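Local coordinates for hemolysin (Streptococcus suis, PDB 3HVN), which probably binds cholesterol-containing host membranes and, after a major conformational change, inserts into them as an oligomeric, cytolytic pore, at residues G480-T485 and Y495-I500; H390-L395 and T443-G448; G448-L453 and L476-Q481; W411-Y416 and E425-D430. The protein carries 1 engineered substitution. All blocks are in the same frame, centred on the assembly; numbering follows the deposited sequence.

Contact 1 (G480-T485 and Y495-I500); sequences GQRKIT and YADEVI
Arg482 and Asp497 cross obliquely on one face of an antiparallel strand pair, diagonal neighbours rather than a directly facing couple. Asp497 holds CG anti to its backbone N (chi1 177°), which swings the carboxylate toward Arg482. The arginine chain also starts anti but bends at chi2 and chi3, which carries the guanidinium across toward strand 497-500 and beside the acid, where it forms a salt bridge, NH1 of Arg482 to OD2 of Asp497 at 3.6 Å. The two planes are 49° apart, so the groups do not meet as a flat, two-pronged pair. Both ends have a second partner: Arg482 NH2 bonds to Pro477 O, and Asp497 OD2 to the hydroxyl of Tyr472. On the other face Gln481 and Ile500 lie side by side and point the same way, with Gln481 CG 3.8 Å from Ile500 CD1. Between these faces runs the backbone pairing, where Ile500 N reaches Gln481 O almost straight (2.8 Å) and Lys483 exchanges bonds with Glu498 in both directions. The segments belong to the C-terminal hairpin of strands 481-487 and 492-500. Strand 376-401 pairs with the far edge of 481-487, while buried Ile484 packs onto Val455 and Ile457 of strand 450-460.

Contact 2 (H390-L395 and T443-G448); sequences HNSSAL and TIQIPG
Strands 376-401 and 440-446 pair antiparallel in the mixed sheet that also takes in strand 481-487, and this contact covers the end of their pairing, where the second strand runs out into Pro447 and Gly448. Leu395 and Ile444 face each other as a hydrogen-bonded pair. Leu395 N to Ile444 O is nearly straight (2.8 Å, 170°), whereas Ile444 N approaches Leu395 O from well above the carbonyl plane. Their side chains run alongside each other: Ile444 places CG1 anti to its backbone N and CG2 in the crowded position between N and the carbonyl carbon, so that CG2 lies against Leu395 CB at 3.3 Å. Both reach toward Ile409 of strand 404-416, on the inner face of the C-terminal beta sandwich, where Leu395 also meets Val455. Ser393 and Ile446 lie on this same face, with Ser393 CB 4.0 Å from Ile446 CB. The hydroxyl of Ser393 bonds to Val479 O. Ala394 and Gln445 look the other way. The Gln445 chain bends at chi2, and Ser392 OG lies 3.1 Å from Gln445 OE1 and 3.5 Å from Ile446 O, two weak alternatives for its single proton. Beyond the strand, Gly448, with no side chain, brings its CA close to two carbonyls in CH...O contacts, Gly448 CA lying 3.2 Å from both His390 O and Asn391 O.

Contact 3 (G448-L453 and L476-Q481); sequences GNARNL and LPLVGQ
An inverse gamma turn centred on Leu478 follows strand 468-476 and leads the chain toward strand 481-487, from one sheet of the C-terminal beta sandwich to the other. Its weak closing bond runs from Val479 N to Pro477 O. Leu478, with CG anti to its carbonyl carbon (chi1 -74°), extends toward the start of strand 450-460 and divides its two methyls between separate partners. CD1 reaches over the backbone of Ala450 and lies 4.0 Å from Ala450 CB. CD2 meets Leu453, touching Leu453 CD2 at 3.6 Å, the two chains crossing obliquely. Leu453 keeps CG anti to its backbone N (chi1 163°), which places the same CD2 against a second residue, Leu476 CB, at 3.7 Å. Leu453 is thus gripped by Leu476 and Leu478 together. One hydrogen bond joins the backbones, Leu476 N to Leu453 O at 2.8 Å, its donor standing above the carbonyl plane. Around the turn, Leu478 also packs on Ser393 and Val479 on Val499. Across the contact itself the attachment is mostly apolar, made by three leucines and an alanine beside that one backbone bond, so it probably rests on van der Waals and hydrophobic contact more than on polar bonds.

Contact 4 (W411-Y416 and E425-D430); sequences WEEVSY and EPKAWD
Strands 411-416 and 425-428 run antiparallel at 137°, their axes 4.5 Å apart at closest approach, with two hydrogen-bonded pairs, Trp411 with Lys427 and Glu413 with Glu425, on either side of the non-hydrogen-bonded pair Glu412 with Pro426. All four backbone bonds are made; the straightest is Trp411 N to Lys427 O (2.8 Å, 171°), while the return bond from Lys427 N to Trp411 O is more bent. Pro426 has no N-H to give, and at its position none is called for. The side chains of both hydrogen-bonded pairs gather on one face. Trp411 takes the crowded chi1 position (69°), CG between the backbone N and the carbonyl carbon, and this lays the indole across its partner. Lys427 CB sits over one indole face in a CH-pi contact, 3.8 Å from the centroid of the five-membered ring. Glu413 reaches the indole from the edge, where OE2 lies in the ring plane and accepts a weak bond from Trp411 NE1 at 3.4 Å. The lysine chain, bent at chi2 and chi4, passes across Glu413, its CG 3.6 Å from Glu413 OE2. Its ammonium then lies between two acids: NZ of Lys427 is 3.4 Å from OE1 of Glu425 and makes a longer salt bridge to Glu413. That positive charge probably eases the repulsion between the carboxylates. The hairpin of strands 404-416 and 422-437 forms one side of a four-stranded sheet, with strand 450-460 pairing beyond 404-416 and Trp411 packing on Ile444 and Ile446 of strand 440-446.

All four contacts lie in the C-terminal part of the rod-like chain, on the same side of its centre. Contact 4 closes first, nested within the loop closed by contact 2; contact 3 follows and shares Gly448 with contact 2, and contact 1 shares Gly480 and Gln481 with contact 3. Contacts 1 and 2 belong to one sheet, through neighbouring strands 481-487 and 376-401, with centres about 13 Å apart. Contact 4 lies in the facing four-stranded sheet, with 450-460 of contact 3. The centres of contacts 2 and 3 are about 7 Å apart, whereas contacts 1 and 4 do not touch. The 476-481 loop carries the chain between the sheets, and Trp411 on Ile446 joins contacts 2 and 4 across their interface.

Contact 1 (G480-T485 and Y495-I500)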
loop_
_atom_site.group_PDB
_atom_site.type_symbol
_atom_site.label_atom_id
_atom_site.label_comp_id
_atom_site.label_asym_id
_atom_site.label_seq_id
_atom_site.Cartn_x
_atom_site.Cartn_y
_atom_site.Cartn_z
ATOM N N GLY A 480 -5.539 -30.878 8.166
ATOM C CA GLY A 480 -6.248 -30.562 9.393
ATOM C C GLY A 480 -6.445 -31.761 10.300
ATOM O O GLY A 480 -5.810 -31.867 11.350
ATOM N N GLN A 481 -7.328 -32.667 9.894
ATOM C CA GLN A 481 -7.607 -33.871 10.666
ATOM C C GLN A 481 -7.486 -35.108 9.786
ATOM O O GLN A 481 -8.057 -35.159 8.697
ATOM C CB GLN A 481 -9.012 -33.802 11.268
ATOM C CG GLN A 481 -9.448 -35.070 11.987
ATOM C CD GLN A 481 -8.885 -35.171 13.390
ATOM O OE1 GLN A 481 -9.016 -34.246 14.192
ATOM N NE2 GLN A 481 -8.262 -36.303 13.699
ATOM N N ARG A 482 -6.742 -36.104 10.255
ATOM C CA ARG A 482 -6.616 -37.355 9.512
ATOM C C ARG A 482 -6.746 -38.585 10.402
ATOM O O ARG A 482 -6.034 -38.725 11.395
ATOM C CB ARG A 482 -5.299 -37.402 8.732
ATOM C CG ARG A 482 -4.826 -38.813 8.423
ATOM C CD ARG A 482 -4.280 -38.918 7.012
ATOM N NE ARG A 482 -3.425 -37.791 6.661
ATOM C CZ ARG A 482 -3.001 -37.538 5.428
ATOM N NH1 ARG A 482 -3.354 -38.335 4.428
ATOM N NH2 ARG A 482 -2.225 -36.490 5.193
ATOM N N LYS A 483 -7.657 -39.478 10.031
ATOM C CA LYS A 483 -7.892 -40.696 10.794
ATOM C C LYS A 483 -7.352 -41.921 10.064
ATOM O O LYS A 483 -7.663 -42.149 8.893
ATOM C CB LYS A 483 -9.386 -40.872 11.073
ATOM C CG LYS A 483 -9.711 -42.018 12.018
ATOM C CD LYS A 483 -11.210 -42.258 12.099
ATOM C CE LYS A 483 -11.548 -43.301 13.151
ATOM N NZ LYS A 483 -12.957 -43.766 13.040
ATOM N N ILE A 484 -6.538 -42.704 10.765
ATOM C CA ILE A 484 -6.012 -43.949 10.221
ATOM C C ILE A 484 -6.497 -45.132 11.049
ATOM O O ILE A 484 -6.170 -45.255 12.234
ATOM C CB ILE A 484 -4.474 -43.953 10.182
ATOM C CG1 ILE A 484 -3.958 -42.764 9.368
ATOM C CG2 ILE A 484 -3.960 -45.260 9.599
ATOM C CD1 ILE A 484 -2.449 -42.685 9.297
ATOM N N THR A 485 -7.282 -46.001 10.422
ATOM C CA THR A 485 -7.847 -47.148 11.119
ATOM C C THR A 485 -7.377 -48.466 10.521
ATOM O O THR A 485 -7.730 -48.811 9.392
ATOM C CB THR A 485 -9.387 -47.117 11.107
ATOM O OG1 THR A 485 -9.864 -47.314 9.770
ATOM C CG2 THR A 485 -9.896 -45.787 11.626
ATOM N N TYR A 495 -6.327 -51.663 6.183
ATOM C CA TYR A 495 -6.223 -50.327 6.759
ATOM C C TYR A 495 -7.209 -49.347 6.131
ATOM O O TYR A 495 -7.885 -49.667 5.152
ATOM C CB TYR A 495 -4.794 -49.791 6.625
ATOM C CG TYR A 495 -4.450 -49.275 5.244
ATOM C CD1 TYR A 495 -4.701 -47.954 4.894
ATOM C CD2 TYR A 495 -3.866 -50.104 4.295
ATOM C CE1 TYR A 495 -4.387 -47.476 3.636
ATOM C CE2 TYR A 495 -3.547 -49.633 3.035
ATOM C CZ TYR A 495 -3.811 -48.319 2.710
ATOM O OH TYR A 495 -3.496 -47.845 1.457
ATOM N N ALA A 496 -7.282 -48.152 6.708
ATOM C CA ALA A 496 -8.135 -47.093 6.187
ATOM C C ALA A 496 -7.558 -45.722 6.527
ATOM O O ALA A 496 -7.439 -45.358 7.699
ATOM C CB ALA A 496 -9.548 -47.227 6.728
ATOM N N ASP A 497 -7.196 -44.972 5.491
ATOM C CA ASP A 497 -6.638 -43.636 5.653
ATOM C C ASP A 497 -7.654 -42.593 5.203
ATOM O O ASP A 497 -7.915 -42.446 4.009
ATOM C CB ASP A 497 -5.347 -43.503 4.841
ATOM C CG ASP A 497 -4.753 -42.108 4.903
ATOM O OD1 ASP A 497 -5.383 -41.211 5.500
ATOM O OD2 ASP A 497 -3.652 -41.908 4.350
ATOM N N GLU A 498 -8.222 -41.868 6.161
ATOM C CA GLU A 498 -9.248 -40.877 5.849
ATOM C C GLU A 498 -8.856 -39.471 6.296
ATOM O O GLU A 498 -8.134 -39.296 7.277
ATOM C CB GLU A 498 -10.588 -41.284 6.468
ATOM C CG GLU A 498 -11.197 -42.530 5.843
ATOM C CD GLU A 498 -12.407 -43.035 6.605
ATOM O OE1 GLU A 498 -13.281 -43.671 5.981
ATOM O OE2 GLU A 498 -12.483 -42.794 7.828
ATOM N N VAL A 499 -9.339 -38.473 5.563
ATOM C CA VAL A 499 -9.040 -37.079 5.867
ATOM C C VAL A 499 -10.322 -36.273 6.064
ATOM O O VAL A 499 -11.259 -36.374 5.272
ATOM C CB VAL A 499 -8.188 -36.433 4.753
ATOM C CG1 VAL A 499 -8.790 -36.724 3.385
ATOM C CG2 VAL A 499 -8.052 -34.935 4.981
ATOM N N ILE A 500 -10.353 -35.473 7.127
ATOM C CA ILE A 500 -11.525 -34.675 7.472
ATOM C C ILE A 500 -11.172 -33.184 7.522
ATOM O O ILE A 500 -10.007 -32.812 7.367
ATOM C CB ILE A 500 -12.126 -35.122 8.826
ATOM C CG1 ILE A 500 -12.201 -36.650 8.906
ATOM C CG2 ILE A 500 -13.505 -34.517 9.039
ATOM C CD1 ILE A 500 -10.912 -37.317 9.357
#

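Contact 2 (H390-L395 and T443-G448)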
loop_
_atom_site.group_PDB
_atom_site.type_symbol
_atom_site.label_atom_id
_atom_site.label_comp_id
_atom_site.label_asym_id
_atom_site.label_seq_id
_atom_site.Cartn_x
_atom_site.Cartn_y
_atom_site.Cartn_z
ATOM N N HIS A 390 0.556 -20.991 11.050
ATOM C CA HIS A 390 0.569 -22.413 10.726
ATOM C C HIS A 390 -0.259 -23.206 11.733
ATOM O O HIS A 390 0.170 -23.433 12.864
ATOM C CB HIS A 390 2.005 -22.938 10.674
ATOM C CG HIS A 390 2.894 -22.168 9.749
ATOM N ND1 HIS A 390 2.900 -22.366 8.384
ATOM C CD2 HIS A 390 3.806 -21.197 9.990
ATOM C CE1 HIS A 390 3.776 -21.551 7.826
ATOM N NE2 HIS A 390 4.340 -20.830 8.778
ATOM N N ASN A 391 -1.447 -23.624 11.308
ATOM C CA ASN A 391 -2.391 -24.309 12.187
ATOM C C ASN A 391 -1.880 -25.636 12.737
ATOM O O ASN A 391 -0.959 -26.240 12.186
ATOM C CB ASN A 391 -3.720 -24.537 11.462
ATOM C CG ASN A 391 -4.450 -23.245 11.162
ATOM O OD1 ASN A 391 -4.149 -22.199 11.738
ATOM N ND2 ASN A 391 -5.421 -23.309 10.258
ATOM N N SER A 392 -2.491 -26.081 13.831
ATOM C CA SER A 392 -2.201 -27.392 14.395
ATOM C C SER A 392 -2.626 -28.485 13.418
ATOM O O SER A 392 -3.289 -28.210 12.418
ATOM C CB SER A 392 -2.928 -27.565 15.731
ATOM O OG SER A 392 -2.700 -28.851 16.281
ATOM N N SER A 393 -2.240 -29.723 13.709
ATOM C CA SER A 393 -2.605 -30.858 12.866
ATOM C C SER A 393 -2.977 -32.066 13.722
ATOM O O SER A 393 -2.265 -32.408 14.662
ATOM C CB SER A 393 -1.458 -31.209 11.918
ATOM O OG SER A 393 -1.851 -32.198 10.984
ATOM N N ALA A 394 -4.093 -32.708 13.395
ATOM C CA ALA A 394 -4.591 -33.821 14.200
ATOM C C ALA A 394 -4.534 -35.159 13.467
ATOM O O ALA A 394 -5.081 -35.307 12.369
ATOM C CB ALA A 394 -6.007 -33.537 14.678
ATOM N N LEU A 395 -3.875 -36.135 14.087
ATOM C CA LEU A 395 -3.758 -37.467 13.502
ATOM C C LEU A 395 -4.302 -38.545 14.436
ATOM O O LEU A 395 -3.657 -38.916 15.417
ATOM C CB LEU A 395 -2.304 -37.769 13.133
ATOM C CG LEU A 395 -1.996 -39.192 12.662
ATOM C CD1 LEU A 395 -2.734 -39.504 11.370
ATOM C CD2 LEU A 395 -0.499 -39.388 12.487
ATOM N N THR A 443 -5.705 -40.008 19.391
ATOM C CA THR A 443 -5.529 -38.843 18.536
ATOM C C THR A 443 -4.243 -38.121 18.919
ATOM O O THR A 443 -3.933 -37.979 20.102
ATOM C CB THR A 443 -6.711 -37.867 18.664
ATOM O OG1 THR A 443 -7.940 -38.569 18.445
ATOM C CG2 THR A 443 -6.584 -36.742 17.648
ATOM N N ILE A 444 -3.493 -37.670 17.919
ATOM C CA ILE A 444 -2.228 -36.992 18.174
ATOM C C ILE A 444 -2.219 -35.576 17.604
ATOM O O ILE A 444 -2.793 -35.314 16.540
ATOM C CB ILE A 444 -1.030 -37.793 17.622
ATOM C CG1 ILE A 444 0.262 -37.375 18.324
ATOM C CG2 ILE A 444 -0.909 -37.616 16.122
ATOM C CD1 ILE A 444 1.485 -38.110 17.827
ATOM N N GLN A 445 -1.563 -34.671 18.324
ATOM C CA GLN A 445 -1.540 -33.257 17.968
ATOM C C GLN A 445 -0.166 -32.799 17.487
ATOM O O GLN A 445 0.683 -32.402 18.285
ATOM C CB GLN A 445 -1.977 -32.405 19.161
ATOM C CG GLN A 445 -3.412 -32.635 19.600
ATOM C CD GLN A 445 -4.418 -32.066 18.619
ATOM O OE1 GLN A 445 -4.131 -31.106 17.904
ATOM N NE2 GLN A 445 -5.609 -32.655 18.585
ATOM N N ILE A 446 0.042 -32.858 16.176
ATOM C CA ILE A 446 1.256 -32.335 15.565
ATOM C C ILE A 446 1.171 -30.815 15.494
ATOM O O ILE A 446 0.206 -30.267 14.960
ATOM C CB ILE A 446 1.452 -32.893 14.145
ATOM C CG1 ILE A 446 1.137 -34.391 14.108
ATOM C CG2 ILE A 446 2.867 -32.625 13.655
ATOM C CD1 ILE A 446 2.023 -35.222 15.008
ATOM N N PRO A 447 2.184 -30.125 16.041
ATOM C CA PRO A 447 2.208 -28.658 16.086
ATOM C C PRO A 447 2.275 -28.039 14.694
ATOM O O PRO A 447 2.605 -28.726 13.728
ATOM C CB PRO A 447 3.494 -28.352 16.861
ATOM C CG PRO A 447 3.822 -29.613 17.593
ATOM C CD PRO A 447 3.358 -30.717 16.702
ATOM N N GLY A 448 1.966 -26.750 14.602
ATOM C CA GLY A 448 1.997 -26.045 13.334
ATOM C C GLY A 448 3.404 -25.887 12.793
ATOM O O GLY A 448 3.616 -25.877 11.580
#

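Contact 3 (G448-L453 and L476-Q481)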
loop_
_atom_site.group_PDB
_atom_site.type_symbol
_atom_site.label_atom_id
_atom_site.label_comp_id
_atom_site.label_asym_id
_atom_site.label_seq_id
_atom_site.Cartn_x
_atom_site.Cartn_y
_atom_site.Cartn_z
ATOM N N GLY A 448 1.966 -26.750 14.602
ATOM C CA GLY A 448 1.997 -26.045 13.334
ATOM C C GLY A 448 3.404 -25.887 12.793
ATOM O O GLY A 448 3.616 -25.877 11.580
ATOM N N ASN A 449 4.371 -25.764 13.697
ATOM C CA ASN A 449 5.768 -25.622 13.306
ATOM C C ASN A 449 6.398 -26.954 12.920
ATOM O O ASN A 449 7.610 -27.127 13.027
ATOM C CB ASN A 449 6.581 -24.969 14.424
ATOM C CG ASN A 449 6.644 -25.824 15.676
ATOM O OD1 ASN A 449 7.723 -26.229 16.111
ATOM N ND2 ASN A 449 5.487 -26.107 16.259
ATOM N N ALA A 450 5.575 -27.894 12.473
ATOM C CA ALA A 450 6.066 -29.212 12.095
ATOM C C ALA A 450 5.868 -29.475 10.607
ATOM O O ALA A 450 5.016 -28.860 9.969
ATOM C CB ALA A 450 5.382 -30.289 12.920
ATOM N N ARG A 451 6.666 -30.392 10.068
ATOM C CA ARG A 451 6.578 -30.778 8.662
ATOM C C ARG A 451 7.255 -32.125 8.434
ATOM O O ARG A 451 7.880 -32.676 9.343
ATOM C CB ARG A 451 7.200 -29.705 7.764
ATOM C CG ARG A 451 6.257 -28.559 7.433
ATOM C CD ARG A 451 7.005 -27.262 7.184
ATOM N NE ARG A 451 6.107 -26.112 7.226
ATOM C CZ ARG A 451 6.512 -24.845 7.227
ATOM N NH1 ARG A 451 7.806 -24.560 7.189
ATOM N NH2 ARG A 451 5.622 -23.864 7.267
ATOM N N ASN A 452 7.128 -32.652 7.221
ATOM C CA ASN A 452 7.697 -33.953 6.880
ATOM C C ASN A 452 7.165 -35.070 7.772
ATOM O O ASN A 452 7.933 -35.793 8.405
ATOM C CB ASN A 452 9.225 -33.910 6.940
ATOM C CG ASN A 452 9.825 -33.002 5.885
ATOM O OD1 ASN A 452 9.110 -32.285 5.186
ATOM N ND2 ASN A 452 11.147 -33.030 5.763
ATOM N N LEU A 453 5.843 -35.202 7.817
ATOM C CA LEU A 453 5.200 -36.244 8.609
ATOM C C LEU A 453 5.308 -37.602 7.927
ATOM O O LEU A 453 5.080 -37.722 6.724
ATOM C CB LEU A 453 3.728 -35.902 8.844
ATOM C CG LEU A 453 2.828 -37.057 9.293
ATOM C CD1 LEU A 453 3.246 -37.573 10.664
ATOM C CD2 LEU A 453 1.367 -36.633 9.300
ATOM N N LEU A 476 3.026 -38.323 4.919
ATOM C CA LEU A 476 1.705 -37.702 4.930
ATOM C C LEU A 476 1.764 -36.186 5.059
ATOM O O LEU A 476 2.553 -35.652 5.839
ATOM C CB LEU A 476 0.848 -38.288 6.054
ATOM C CG LEU A 476 0.556 -39.787 5.975
ATOM C CD1 LEU A 476 -0.351 -40.215 7.117
ATOM C CD2 LEU A 476 -0.067 -40.139 4.634
ATOM N N PRO A 477 0.925 -35.487 4.280
ATOM C CA PRO A 477 0.751 -34.038 4.406
ATOM C C PRO A 477 0.094 -33.705 5.738
ATOM O O PRO A 477 -0.772 -34.451 6.191
ATOM C CB PRO A 477 -0.204 -33.697 3.255
ATOM C CG PRO A 477 -0.098 -34.843 2.304
ATOM C CD PRO A 477 0.150 -36.041 3.158
ATOM N N LEU A 478 0.501 -32.604 6.360
ATOM C CA LEU A 478 -0.069 -32.212 7.643
ATOM C C LEU A 478 -1.432 -31.548 7.479
ATOM O O LEU A 478 -1.603 -30.367 7.786
ATOM C CB LEU A 478 0.889 -31.294 8.403
ATOM C CG LEU A 478 2.107 -31.998 9.005
ATOM C CD1 LEU A 478 2.994 -31.006 9.729
ATOM C CD2 LEU A 478 1.664 -33.107 9.946
ATOM N N VAL A 479 -2.399 -32.318 6.992
ATOM C CA VAL A 479 -3.758 -31.828 6.810
ATOM C C VAL A 479 -4.417 -31.593 8.166
ATOM O O VAL A 479 -3.914 -32.048 9.194
ATOM C CB VAL A 479 -4.602 -32.821 5.986
ATOM C CG1 VAL A 479 -4.950 -34.042 6.824
ATOM C CG2 VAL A 479 -5.861 -32.149 5.458
ATOM N N GLY A 480 -5.539 -30.878 8.166
ATOM C CA GLY A 480 -6.248 -30.562 9.393
ATOM C C GLY A 480 -6.445 -31.761 10.300
ATOM O O GLY A 480 -5.810 -31.867 11.350
ATOM N N GLN A 481 -7.328 -32.667 9.894
ATOM C CA GLN A 481 -7.607 -33.871 10.666
ATOM C C GLN A 481 -7.486 -35.108 9.786
ATOM O O GLN A 481 -8.057 -35.159 8.697
ATOM C CB GLN A 481 -9.012 -33.802 11.268
ATOM C CG GLN A 481 -9.448 -35.070 11.987
ATOM C CD GLN A 481 -8.885 -35.171 13.390
ATOM O OE1 GLN A 481 -9.016 -34.246 14.192
ATOM N NE2 GLN A 481 -8.262 -36.303 13.699
#

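Contact 4 (W411-Y416 and E425-D430)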
loop_
_atom_site.group_PDB
_atom_site.type_symbol
_atom_site.label_atom_id
_atom_site.label_comp_id
_atom_site.label_asym_id
_atom_site.label_seq_id
_atom_site.Cartn_x
_atom_site.Cartn_y
_atom_site.Cartn_z
ATOM N N TRP A 411 8.254 -37.011 12.541
ATOM C CA TRP A 411 8.250 -35.733 11.836
ATOM C C TRP A 411 9.358 -34.835 12.384
ATOM O O TRP A 411 10.201 -35.283 13.161
ATOM C CB TRP A 411 6.892 -35.042 11.972
ATOM C CG TRP A 411 6.597 -34.557 13.359
ATOM C CD1 TRP A 411 6.857 -33.317 13.867
ATOM C CD2 TRP A 411 5.987 -35.304 14.419
ATOM N NE1 TRP A 411 6.446 -33.245 15.175
ATOM C CE2 TRP A 411 5.908 -34.452 15.539
ATOM C CE3 TRP A 411 5.499 -36.610 14.531
ATOM C CZ2 TRP A 411 5.362 -34.862 16.753
ATOM C CZ3 TRP A 411 4.958 -37.015 15.738
ATOM C CH2 TRP A 411 4.894 -36.144 16.833
ATOM N N GLU A 412 9.357 -33.569 11.977
ATOM C CA GLU A 412 10.350 -32.614 12.463
ATOM C C GLU A 412 9.730 -31.246 12.730
ATOM O O GLU A 412 8.790 -30.837 12.047
ATOM C CB GLU A 412 11.517 -32.497 11.477
ATOM C CG GLU A 412 11.110 -32.131 10.059
ATOM C CD GLU A 412 12.264 -32.237 9.079
ATOM O OE1 GLU A 412 13.253 -32.931 9.397
ATOM O OE2 GLU A 412 12.182 -31.630 7.991
ATOM N N GLU A 413 10.259 -30.542 13.727
ATOM C CA GLU A 413 9.696 -29.259 14.137
ATOM C C GLU A 413 10.645 -28.089 13.883
ATOM O O GLU A 413 11.852 -28.200 14.082
ATOM C CB GLU A 413 9.295 -29.299 15.614
ATOM C CG GLU A 413 8.252 -30.354 15.944
ATOM C CD GLU A 413 7.861 -30.349 17.409
ATOM O OE1 GLU A 413 8.393 -29.510 18.164
ATOM O OE2 GLU A 413 7.019 -31.183 17.803
ATOM N N VAL A 414 10.084 -26.965 13.449
ATOM C CA VAL A 414 10.867 -25.774 13.147
ATOM C C VAL A 414 11.263 -25.027 14.414
ATOM O O VAL A 414 10.414 -24.693 15.240
ATOM C CB VAL A 414 10.089 -24.804 12.236
ATOM C CG1 VAL A 414 10.981 -23.649 11.812
ATOM C CG2 VAL A 414 9.542 -25.535 11.022
ATOM N N SER A 415 12.556 -24.765 14.559
ATOM C CA SER A 415 13.056 -23.981 15.680
ATOM C C SER A 415 13.779 -22.740 15.169
ATOM O O SER A 415 14.820 -22.841 14.519
ATOM C CB SER A 415 13.994 -24.819 16.551
ATOM O OG SER A 415 14.447 -24.080 17.671
ATOM N N TYR A 416 13.217 -21.571 15.458
ATOM C CA TYR A 416 13.802 -20.312 15.011
ATOM C C TYR A 416 14.728 -19.709 16.059
ATOM O O TYR A 416 14.333 -18.821 16.815
ATOM C CB TYR A 416 12.709 -19.308 14.639
ATOM C CG TYR A 416 12.086 -19.553 13.285
ATOM C CD1 TYR A 416 12.789 -19.287 12.119
ATOM C CD2 TYR A 416 10.792 -20.045 13.172
ATOM C CE1 TYR A 416 12.226 -19.508 10.878
ATOM C CE2 TYR A 416 10.219 -20.268 11.935
ATOM C CZ TYR A 416 10.940 -19.998 10.791
ATOM O OH TYR A 416 10.375 -20.218 9.557
ATOM N N GLU A 425 14.170 -29.762 13.960
ATOM C CA GLU A 425 14.530 -30.728 14.989
ATOM C C GLU A 425 13.716 -32.010 14.843
ATOM O O GLU A 425 12.506 -31.962 14.613
ATOM C CB GLU A 425 14.310 -30.125 16.379
ATOM C CG GLU A 425 14.624 -31.068 17.528
ATOM C CD GLU A 425 14.307 -30.460 18.880
ATOM O OE1 GLU A 425 13.712 -29.362 18.915
ATOM O OE2 GLU A 425 14.650 -31.082 19.908
ATOM N N PRO A 426 14.388 -33.165 14.971
ATOM C CA PRO A 426 13.754 -34.484 14.871
ATOM C C PRO A 426 12.707 -34.709 15.957
ATOM O O PRO A 426 12.911 -34.316 17.106
ATOM C CB PRO A 426 14.926 -35.451 15.069
ATOM C CG PRO A 426 16.137 -34.666 14.703
ATOM C CD PRO A 426 15.847 -33.267 15.140
ATOM N N LYS A 427 11.599 -35.341 15.585
ATOM C CA LYS A 427 10.532 -35.662 16.527
ATOM C C LYS A 427 9.852 -36.968 16.130
ATOM O O LYS A 427 9.663 -37.242 14.948
ATOM C CB LYS A 427 9.502 -34.532 16.582
ATOM C CG LYS A 427 9.907 -33.351 17.453
ATOM C CD LYS A 427 9.963 -33.744 18.920
ATOM C CE LYS A 427 10.085 -32.523 19.818
ATOM N NZ LYS A 427 11.307 -31.728 19.519
ATOM N N ALA A 428 9.488 -37.771 17.124
ATOM C CA ALA A 428 8.823 -39.044 16.872
ATOM C C ALA A 428 7.783 -39.316 17.951
ATOM O O ALA A 428 7.895 -38.809 19.066
ATOM C CB ALA A 428 9.840 -40.171 16.816
ATOM N N TRP A 429 6.769 -40.113 17.622
ATOM C CA TRP A 429 5.727 -40.419 18.600
ATOM C C TRP A 429 6.305 -41.105 19.837
ATOM O O TRP A 429 7.111 -42.029 19.726
ATOM C CB TRP A 429 4.625 -41.276 17.978
ATOM C CG TRP A 429 3.415 -41.427 18.849
ATOM C CD1 TRP A 429 2.850 -40.470 19.639
ATOM C CD2 TRP A 429 2.606 -42.600 19.001
ATOM N NE1 TRP A 429 1.747 -40.976 20.282
ATOM C CE2 TRP A 429 1.575 -42.282 19.907
ATOM C CE3 TRP A 429 2.657 -43.891 18.464
ATOM C CZ2 TRP A 429 0.604 -43.204 20.286
ATOM C CZ3 TRP A 429 1.691 -44.805 18.842
ATOM C CH2 TRP A 429 0.679 -44.457 19.744
ATOM N N ASP A 430 5.885 -40.646 21.012
ATOM C CA ASP A 430 6.410 -41.162 22.274
ATOM C C ASP A 430 6.160 -42.659 22.442
ATOM O O ASP A 430 6.850 -43.327 23.211
ATOM C CB ASP A 430 5.822 -40.391 23.460
ATOM C CG ASP A 430 4.318 -40.552 23.577
ATOM O OD1 ASP A 430 3.685 -41.005 22.601
ATOM O OD2 ASP A 430 3.766 -40.219 24.648
#